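Local atomic coordinates of beta-agarase B (Zobellia galactanivorans, PDB entry 4ATF), a protein that cleaves the beta-1,4-linkages of agarose in a random, anomer-retaining manner as a family GH16 glycoside hydrolase. Residues V107-N121 / W194-P208. The protein carries 1 engineered substitution. Sequence-based numbering, arbitrary orientation. Where two conformers were deposited one is given.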
# COMPACT_ATOMS: atom_id res chain seq x y z
N VAL A 107 -3.85 4.43 -13.11
CA VAL A 107 -4.45 3.20 -13.60
C VAL A 107 -5.95 3.20 -13.29
O VAL A 107 -6.40 3.85 -12.36
CB VAL A 107 -3.82 1.96 -12.92
CG1 VAL A 107 -2.39 1.77 -13.43
CG2 VAL A 107 -3.91 2.04 -11.40
N VAL A 108 -6.71 2.41 -14.04
CA VAL A 108 -8.12 2.29 -13.71
C VAL A 108 -8.59 0.87 -13.97
O VAL A 108 -8.00 0.17 -14.84
CB VAL A 108 -8.92 3.34 -14.52
CG1 VAL A 108 -8.88 3.02 -16.07
CG2 VAL A 108 -10.39 3.62 -13.90
N TYR A 109 -9.69 0.46 -13.32
CA TYR A 109 -10.32 -0.87 -13.61
C TYR A 109 -10.66 -0.97 -15.13
O TYR A 109 -10.95 0.08 -15.78
CB TYR A 109 -11.61 -1.09 -12.79
CG TYR A 109 -12.72 -0.19 -13.23
CD1 TYR A 109 -13.61 -0.58 -14.30
CD2 TYR A 109 -12.86 1.06 -12.69
CE1 TYR A 109 -14.59 0.30 -14.79
CE2 TYR A 109 -13.79 1.96 -13.20
CZ TYR A 109 -14.67 1.56 -14.21
OH TYR A 109 -15.59 2.44 -14.65
N PRO A 110 -10.66 -2.19 -15.72
CA PRO A 110 -10.19 -3.46 -15.14
C PRO A 110 -8.66 -3.46 -15.18
O PRO A 110 -8.05 -3.11 -16.22
CB PRO A 110 -10.78 -4.54 -16.08
CG PRO A 110 -10.84 -3.86 -17.48
CD PRO A 110 -11.23 -2.37 -17.09
N VAL A 111 -8.03 -3.84 -14.06
CA VAL A 111 -6.56 -3.83 -14.03
C VAL A 111 -6.07 -4.78 -12.91
O VAL A 111 -6.68 -4.85 -11.83
CB VAL A 111 -5.96 -2.40 -13.79
CG1 VAL A 111 -6.44 -1.77 -12.40
CG2 VAL A 111 -4.44 -2.34 -14.03
N TYR A 112 -5.02 -5.53 -13.19
CA TYR A 112 -4.42 -6.44 -12.20
C TYR A 112 -3.06 -5.82 -11.89
O TYR A 112 -2.28 -5.59 -12.84
CB TYR A 112 -4.17 -7.86 -12.82
CG TYR A 112 -3.55 -8.77 -11.76
CD1 TYR A 112 -4.31 -9.14 -10.65
CD2 TYR A 112 -2.21 -9.18 -11.83
CE1 TYR A 112 -3.76 -9.92 -9.59
CE2 TYR A 112 -1.64 -10.01 -10.78
CZ TYR A 112 -2.43 -10.34 -9.65
OH TYR A 112 -1.96 -11.07 -8.60
N ILE A 113 -2.76 -5.60 -10.61
CA ILE A 113 -1.48 -5.04 -10.19
C ILE A 113 -0.90 -5.89 -9.09
O ILE A 113 -1.63 -6.24 -8.16
CB ILE A 113 -1.69 -3.60 -9.67
CG1 ILE A 113 -2.27 -2.72 -10.78
CG2 ILE A 113 -0.37 -3.03 -9.12
CD1 ILE A 113 -2.72 -1.30 -10.25
N GLU A 114 0.39 -6.22 -9.20
CA GLU A 114 1.05 -7.12 -8.28
C GLU A 114 2.48 -6.68 -8.02
O GLU A 114 3.30 -6.45 -8.96
CB GLU A 114 1.03 -8.53 -8.89
CG GLU A 114 1.50 -9.65 -7.95
CD GLU A 114 1.50 -11.02 -8.66
OE1 GLU A 114 2.50 -11.32 -9.35
OE2 GLU A 114 0.53 -11.80 -8.52
N ALA A 115 2.81 -6.58 -6.74
CA ALA A 115 4.17 -6.23 -6.32
C ALA A 115 4.82 -7.43 -5.68
O ALA A 115 4.18 -8.08 -4.87
CB ALA A 115 4.10 -5.14 -5.29
N ARG A 116 6.09 -7.71 -6.03
CA ARG A 116 6.85 -8.68 -5.30
C ARG A 116 7.72 -7.89 -4.27
O ARG A 116 8.60 -7.08 -4.65
CB ARG A 116 7.69 -9.55 -6.26
CG ARG A 116 8.65 -10.56 -5.53
CD ARG A 116 9.38 -11.49 -6.49
NE ARG A 116 9.92 -12.69 -5.73
CZ ARG A 116 11.15 -12.80 -5.28
NH1 ARG A 116 12.04 -11.82 -5.50
NH2 ARG A 116 11.53 -13.89 -4.61
N ALA A 117 7.44 -8.08 -2.98
CA ALA A 117 8.00 -7.18 -1.97
C ALA A 117 8.32 -7.93 -0.71
O ALA A 117 7.76 -9.03 -0.42
CB ALA A 117 6.97 -5.97 -1.64
N LYS A 118 9.17 -7.34 0.11
CA LYS A 118 9.56 -7.92 1.40
C LYS A 118 9.23 -6.96 2.55
O LYS A 118 9.90 -5.93 2.74
CB LYS A 118 11.06 -8.29 1.38
CG LYS A 118 11.57 -9.03 2.61
CD LYS A 118 13.08 -9.35 2.40
CE LYS A 118 13.71 -9.54 3.71
NZ LYS A 118 13.66 -10.97 3.82
N VAL A 119 8.19 -7.31 3.29
CA VAL A 119 7.67 -6.48 4.42
C VAL A 119 8.85 -6.25 5.40
O VAL A 119 9.64 -7.21 5.67
CB VAL A 119 6.50 -7.24 5.13
CG1 VAL A 119 6.01 -6.52 6.43
CG2 VAL A 119 5.32 -7.40 4.10
N MET A 120 9.00 -5.03 5.93
CA MET A 120 10.06 -4.75 6.91
C MET A 120 9.91 -5.47 8.25
O MET A 120 8.79 -5.65 8.75
CB MET A 120 10.06 -3.26 7.26
CG MET A 120 10.31 -2.37 6.07
SD MET A 120 10.54 -0.61 6.58
CE MET A 120 8.84 -0.25 7.18
N ASN A 121 11.05 -5.78 8.90
CA ASN A 121 11.05 -6.23 10.28
C ASN A 121 11.02 -4.97 11.19
O ASN A 121 11.98 -4.70 11.92
CB ASN A 121 12.32 -7.05 10.54
CG ASN A 121 12.32 -7.72 11.92
OD1 ASN A 121 11.32 -7.69 12.65
ND2 ASN A 121 13.46 -8.28 12.29
N TRP A 194 5.70 -12.57 7.41
CA TRP A 194 5.84 -11.86 6.14
C TRP A 194 7.26 -11.29 5.96
O TRP A 194 7.76 -11.26 4.82
CB TRP A 194 4.74 -10.78 5.96
CG TRP A 194 3.41 -11.50 5.98
CD1 TRP A 194 2.54 -11.53 7.01
CD2 TRP A 194 2.88 -12.40 4.97
NE1 TRP A 194 1.49 -12.38 6.73
CE2 TRP A 194 1.68 -12.94 5.49
CE3 TRP A 194 3.33 -12.81 3.71
CZ2 TRP A 194 0.88 -13.85 4.79
CZ3 TRP A 194 2.55 -13.72 2.98
CH2 TRP A 194 1.31 -14.22 3.52
N ASN A 195 7.90 -10.89 7.09
CA ASN A 195 9.21 -10.20 6.99
C ASN A 195 10.39 -11.15 6.53
O ASN A 195 11.50 -10.67 6.22
CB ASN A 195 9.55 -9.43 8.27
CG ASN A 195 9.91 -10.34 9.44
OD1 ASN A 195 9.52 -10.10 10.60
ND2 ASN A 195 10.69 -11.36 9.17
N LYS A 196 10.14 -12.46 6.43
CA LYS A 196 11.23 -13.39 6.18
C LYS A 196 11.58 -13.49 4.69
O LYS A 196 12.70 -13.86 4.39
CB LYS A 196 10.92 -14.78 6.74
CG LYS A 196 10.84 -14.82 8.28
CD LYS A 196 10.78 -16.23 8.80
CE LYS A 196 11.45 -16.31 10.19
NZ LYS A 196 10.54 -15.99 11.21
N GLU A 197 10.64 -13.20 3.78
CA GLU A 197 10.86 -13.49 2.33
C GLU A 197 10.14 -12.50 1.46
O GLU A 197 9.24 -11.82 1.93
CB GLU A 197 10.36 -14.92 1.94
CG GLU A 197 10.90 -16.05 2.74
CD GLU A 197 12.33 -16.40 2.46
OE1 GLU A 197 13.00 -15.85 1.55
OE2 GLU A 197 12.80 -17.31 3.16
N PHE A 198 10.56 -12.37 0.20
CA PHE A 198 9.70 -11.73 -0.79
C PHE A 198 8.45 -12.54 -1.04
O PHE A 198 8.52 -13.78 -1.19
CB PHE A 198 10.46 -11.52 -2.13
CG PHE A 198 11.48 -10.37 -2.04
CD1 PHE A 198 12.79 -10.63 -1.54
CD2 PHE A 198 11.12 -9.05 -2.39
CE1 PHE A 198 13.74 -9.60 -1.39
CE2 PHE A 198 12.07 -8.04 -2.29
CZ PHE A 198 13.36 -8.29 -1.77
N HIS A 199 7.32 -11.85 -1.16
CA HIS A 199 6.07 -12.48 -1.58
C HIS A 199 5.41 -11.61 -2.65
O HIS A 199 5.75 -10.41 -2.85
CB HIS A 199 5.11 -12.60 -0.35
CG HIS A 199 5.61 -13.56 0.70
ND1 HIS A 199 5.34 -14.92 0.67
CD2 HIS A 199 6.35 -13.36 1.81
CE1 HIS A 199 5.91 -15.51 1.70
NE2 HIS A 199 6.53 -14.58 2.42
N ARG A 200 4.45 -12.19 -3.33
CA ARG A 200 3.72 -11.47 -4.38
C ARG A 200 2.35 -11.08 -3.86
O ARG A 200 1.54 -11.97 -3.55
CB ARG A 200 3.53 -12.40 -5.60
CG ARG A 200 4.81 -12.61 -6.43
CD ARG A 200 4.42 -13.02 -7.83
NE ARG A 200 4.08 -14.34 -7.82
CZ ARG A 200 3.04 -14.97 -8.34
NH1 ARG A 200 1.95 -14.42 -8.94
NH2 ARG A 200 3.15 -16.25 -8.16
N PHE A 201 2.07 -9.78 -3.79
CA PHE A 201 0.79 -9.27 -3.34
C PHE A 201 0.11 -8.56 -4.53
O PHE A 201 0.66 -7.60 -5.07
CB PHE A 201 1.05 -8.24 -2.21
CG PHE A 201 1.85 -8.79 -1.07
CD1 PHE A 201 1.23 -9.55 -0.08
CD2 PHE A 201 3.22 -8.58 -1.01
CE1 PHE A 201 1.96 -10.09 1.02
CE2 PHE A 201 4.02 -9.09 0.05
CZ PHE A 201 3.39 -9.84 1.12
N GLY A 202 -1.11 -9.00 -4.90
CA GLY A 202 -1.75 -8.44 -6.06
C GLY A 202 -3.22 -8.15 -5.78
O GLY A 202 -3.82 -8.67 -4.79
N VAL A 203 -3.80 -7.33 -6.65
CA VAL A 203 -5.23 -7.04 -6.59
C VAL A 203 -5.76 -6.98 -8.01
O VAL A 203 -5.14 -6.37 -8.89
CB VAL A 203 -5.52 -5.69 -5.91
CG1 VAL A 203 -5.15 -4.52 -6.84
CG2 VAL A 203 -7.00 -5.60 -5.51
N TYR A 204 -6.89 -7.65 -8.25
CA TYR A 204 -7.65 -7.44 -9.50
C TYR A 204 -8.75 -6.45 -9.15
O TYR A 204 -9.71 -6.81 -8.41
CB TYR A 204 -8.30 -8.74 -10.01
CG TYR A 204 -9.06 -8.59 -11.34
CD1 TYR A 204 -8.82 -7.48 -12.22
CD2 TYR A 204 -10.01 -9.58 -11.75
CE1 TYR A 204 -9.51 -7.37 -13.45
CE2 TYR A 204 -10.67 -9.48 -13.00
CZ TYR A 204 -10.41 -8.37 -13.81
OH TYR A 204 -11.09 -8.30 -14.98
N TRP A 205 -8.63 -5.21 -9.65
CA TRP A 205 -9.66 -4.21 -9.47
C TRP A 205 -10.47 -4.35 -10.78
O TRP A 205 -10.06 -3.83 -11.84
CB TRP A 205 -8.99 -2.85 -9.38
CG TRP A 205 -9.89 -1.63 -9.39
CD1 TRP A 205 -11.27 -1.55 -9.13
CD2 TRP A 205 -9.43 -0.31 -9.62
NE1 TRP A 205 -11.70 -0.19 -9.26
CE2 TRP A 205 -10.58 0.58 -9.54
CE3 TRP A 205 -8.14 0.23 -9.91
CZ2 TRP A 205 -10.47 1.97 -9.74
CZ3 TRP A 205 -8.02 1.67 -10.11
CH2 TRP A 205 -9.21 2.51 -10.04
N ARG A 206 -11.60 -5.07 -10.69
CA ARG A 206 -12.32 -5.50 -11.91
C ARG A 206 -13.32 -4.40 -12.41
O ARG A 206 -13.42 -4.12 -13.63
CB ARG A 206 -13.06 -6.82 -11.67
CG ARG A 206 -13.75 -7.42 -12.95
CD ARG A 206 -14.61 -8.63 -12.48
NE ARG A 206 -15.89 -8.22 -11.89
CZ ARG A 206 -16.80 -9.03 -11.35
NH1 ARG A 206 -16.57 -10.37 -11.30
NH2 ARG A 206 -17.96 -8.51 -10.88
N ASP A 207 -14.03 -3.78 -11.47
CA ASP A 207 -15.00 -2.76 -11.80
C ASP A 207 -15.22 -1.98 -10.49
O ASP A 207 -14.65 -2.36 -9.47
CB ASP A 207 -16.34 -3.35 -12.38
CG ASP A 207 -17.01 -4.41 -11.44
OD1 ASP A 207 -17.57 -4.03 -10.37
OD2 ASP A 207 -17.04 -5.61 -11.81
N PRO A 208 -16.06 -0.92 -10.48
CA PRO A 208 -16.24 -0.12 -9.23
C PRO A 208 -16.77 -0.88 -8.00
O PRO A 208 -16.68 -0.37 -6.86
CB PRO A 208 -17.28 0.97 -9.66
CG PRO A 208 -16.97 1.15 -11.21
CD PRO A 208 -16.73 -0.31 -11.67
O HOH W 1 -0.16 -12.94 -6.18
O HOH W 2 6.97 -9.90 2.40
O HOH W 3 12.25 -7.95 6.08
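Glu114 and Arg200 meet across two neighbouring antiparallel strands, 111-118 and 199-207, of the GH16 beta-sandwich (jelly roll). Four hydrogen-bonded pairs, Val111 with Trp205 through Ala117 with His199, zip the backbones together. From Glu114 CB outward, CB comes within 4.0 Å of Gly202 CA, CG sits 3.6 Å from Phe201 O, and with CG anti to N (chi1 -171°) the extended chain carries the carboxylate to Arg200. There Arg200 NH1 alone bonds both Glu114 oxygens in a salt bridge, on their syn sides: OE1 at 3.2 Å, close to the guanidinium plane, and OE2 at 3.0 Å, tilted from it. OE1 also pairs with Arg300 of strand 293-306. OE2 accepts a bond from Tyr112 OH, on the opposite face of the carboxylate from NH1, and one from a water that also reaches Arg200 O. A glutamine in place of Glu114 would probably weaken the hold on Arg200 and Arg300, leaving them without the negative charge they share. Toward the C-terminal end of strand 111-118, Lys118 CB sits over the Phe198 ring, 3.7 Å from its centroid, while Phe198 CB covers a face of the Arg116 guanidinium, whose NH1 pairs with the sodium ligand Asp297. At the other end, Trp205 presents the face of its five-membered ring to Tyr109 CB, 3.6 Å from the centroid, and Pro208 CD lies over the Tyr109 ring face, a CH-pi contact 3.8 Å from its centroid.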